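Local coordinates for protein MPT synthase subunit 2 (Burkholderia ambifaria, PDB 7L32) that probably serves as the catalytic large subunit of molybdopterin synthase, which transfers sulfur to precursor Z to form the dithiolene of molybdopterin, at residues 19-22 with 23-27. Sequence-based numbering, arbitrary orientation.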
ATOM      1  N   PHE A  19       0.405  15.884  -4.722  1.00 30.67           N
ATOM      2  CA  PHE A  19      -0.838  15.302  -4.235  1.00 34.89           C
ATOM      3  C   PHE A  19      -0.743  15.031  -2.734  1.00 36.73           C
ATOM      4  O   PHE A  19       0.343  14.998  -2.151  1.00 35.73           O
ATOM      5  CB  PHE A  19      -1.207  14.012  -4.998  1.00 31.32           C
ATOM      6  CG  PHE A  19      -0.109  12.961  -5.047  1.00 28.26           C
ATOM      7  CD1 PHE A  19       0.110  12.106  -3.963  1.00 27.66           C
ATOM      8  CD2 PHE A  19       0.671  12.804  -6.184  1.00 24.68           C
ATOM      9  CE1 PHE A  19       1.115  11.144  -4.006  1.00 25.02           C
ATOM     10  CE2 PHE A  19       1.671  11.834  -6.243  1.00 28.43           C
ATOM     11  CZ  PHE A  19       1.897  11.001  -5.144  1.00 24.94           C
ATOM     12  N   ASP A  20      -1.910  14.866  -2.111  1.00 35.93           N
ATOM     13  CA  ASP A  20      -2.048  14.591  -0.681  1.00 34.21           C
ATOM     14  C   ASP A  20      -2.595  13.172  -0.540  1.00 34.56           C
ATOM     15  O   ASP A  20      -3.783  12.938  -0.780  1.00 33.38           O
ATOM     16  CB  ASP A  20      -2.983  15.627  -0.054  1.00 35.16           C
ATOM     17  CG  ASP A  20      -3.184  15.450   1.462  1.00 42.25           C
ATOM     18  OD1 ASP A  20      -3.018  14.339   2.015  1.00 44.30           O
ATOM     19  OD2 ASP A  20      -3.550  16.457   2.091  1.00 48.61           O
ATOM     20  N   LEU A  21      -1.740  12.236  -0.115  1.00 30.83           N
ATOM     21  CA  LEU A  21      -2.147  10.836   0.002  1.00 36.24           C
ATOM     22  C   LEU A  21      -3.401  10.683   0.865  1.00 32.20           C
ATOM     23  O   LEU A  21      -4.338   9.975   0.480  1.00 29.77           O
ATOM     24  CB  LEU A  21      -0.998  10.001   0.578  1.00 32.01           C
ATOM     25  CG  LEU A  21      -1.256   8.498   0.755  1.00 33.41           C
ATOM     26  CD1 LEU A  21      -1.548   7.800  -0.582  1.00 29.48           C
ATOM     27  CD2 LEU A  21      -0.070   7.847   1.435  1.00 38.38           C
ATOM     28  N   ASN A  22      -3.440  11.368   2.021  1.00 33.72           N
ATOM     29  CA  ASN A  22      -4.598  11.306   2.923  1.00 34.73           C
ATOM     30  C   ASN A  22      -5.879  11.700   2.206  1.00 36.02           C
ATOM     31  O   ASN A  22      -6.892  10.995   2.274  1.00 36.15           O
ATOM     32  CB  ASN A  22      -4.412  12.250   4.120  1.00 37.81           C
ATOM     33  CG  ASN A  22      -3.683  11.618   5.266  1.00 42.31           C
ATOM     34  OD1 ASN A  22      -3.284  10.462   5.188  1.00 43.74           O
ATOM     35  ND2 ASN A  22      -3.483  12.386   6.350  1.00 42.46           N
ATOM     36  N   ALA A  23      -5.859  12.859   1.545  1.00 34.27           N
ATOM     37  CA  ALA A  23      -7.050  13.344   0.858  1.00 32.59           C
ATOM     38  C   ALA A  23      -7.486  12.381  -0.239  1.00 26.75           C
ATOM     39  O   ALA A  23      -8.687  12.127  -0.403  1.00 29.97           O
ATOM     40  CB  ALA A  23      -6.797  14.741   0.294  1.00 30.95           C
ATOM     41  N   GLU A  24      -6.531  11.832  -1.004  1.00 25.87           N
ATOM     42  CA  GLU A  24      -6.903  10.905  -2.075  1.00 26.91           C
ATOM     43  C   GLU A  24      -7.480   9.620  -1.507  1.00 27.20           C
ATOM     44  O   GLU A  24      -8.453   9.080  -2.042  1.00 25.27           O
ATOM     45  CB  GLU A  24      -5.706  10.598  -2.979  1.00 26.44           C
ATOM     46  CG  GLU A  24      -5.095  11.825  -3.676  1.00 32.74           C
ATOM     47  CD  GLU A  24      -6.095  12.599  -4.553  1.00 38.97           C
ATOM     48  OE1 GLU A  24      -6.994  11.980  -5.163  1.00 35.15           O
ATOM     49  OE2 GLU A  24      -5.977  13.839  -4.633  1.00 38.00           O
ATOM     50  N   VAL A  25      -6.897   9.126  -0.412  1.00 30.11           N
ATOM     51  CA  VAL A  25      -7.397   7.916   0.235  1.00 29.80           C
ATOM     52  C   VAL A  25      -8.803   8.138   0.781  1.00 27.77           C
ATOM     53  O   VAL A  25      -9.693   7.301   0.588  1.00 30.51           O
ATOM     54  CB  VAL A  25      -6.403   7.469   1.326  1.00 33.89           C
ATOM     55  CG1 VAL A  25      -7.069   6.586   2.385  1.00 32.40           C
ATOM     56  CG2 VAL A  25      -5.239   6.762   0.671  1.00 30.52           C
ATOM     57  N   ALA A  26      -9.040   9.287   1.425  1.00 28.20           N
ATOM     58  CA  ALA A  26     -10.371   9.573   1.963  1.00 33.05           C
ATOM     59  C   ALA A  26     -11.421   9.649   0.859  1.00 33.32           C
ATOM     60  O   ALA A  26     -12.544   9.154   1.026  1.00 30.53           O
ATOM     61  CB  ALA A  26     -10.363  10.878   2.760  1.00 33.00           C
ATOM     62  N   ALA A  27     -11.082  10.264  -0.275  1.00 31.26           N
ATOM     63  CA  ALA A  27     -12.041  10.338  -1.371  1.00 32.52           C
ATOM     64  C   ALA A  27     -12.345   8.951  -1.938  1.00 27.21           C
ATOM     65  O   ALA A  27     -13.505   8.649  -2.242  1.00 29.25           O
ATOM     66  CB  ALA A  27     -11.525  11.279  -2.459  1.00 31.88           C
TER
HETATM   67  O   HOH W   1      -4.400  15.362  -3.607  1.00 34.71           O
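Asp20 and Ala23 meet at the start of helix 21-30, where Asp20 OD1 accepts a hydrogen bond from Ala23 N. The N-H...O angle of 164° is nearly straight, but the bond from Ala23 N to Asp20 OD1 is weak at 3.2 Å. CG anti to the backbone N (chi1 -179°) sits beside the carbonyl carbon, which carries the carboxylate forward to the first turn, and Asp20 CG lies 3.9 Å from Ala23 CB. The backbone of Asp20 contributes as well: its O accepts from Glu24 N at 3.0 Å, the first i to i+4 bond. Val25 N to Leu21 O and Ala26 N to Asn22 O repeat that spacing. On the face turned to the mixed sheet, Leu21 CD1 touches Val25 CG2 at 4.0 Å, a branch-to-branch apolar contact between side chains running at a slant to one another.

This is an aspartate N-cap, and the carboxylate's negative charge should also suit the positive end of the helix dipole. The Glu24 side chain, bent at chi2 (-58°), returns toward the cap, its CG 3.4 Å from Asp20 O. One water accepts from Asp20 N at 2.9 Å. It lies 2.4 Å from Glu24 OE2, so short that this leg of a bridge is doubtful. That same carboxylate oxygen forms a salt bridge with Arg13, which would anchor the acid on strand 11-15.

Further out, Leu21 packs on Met103 and Val42, while Val25 packs on Leu38, seating this helix against the mixed sheet. Asp20 OD1 also accepts from Asn22 ND2 of the second subunit, and Asn22 ND2 donates reciprocally to Asp20 OD1 of that subunit, placing the capped end at the dimer interface.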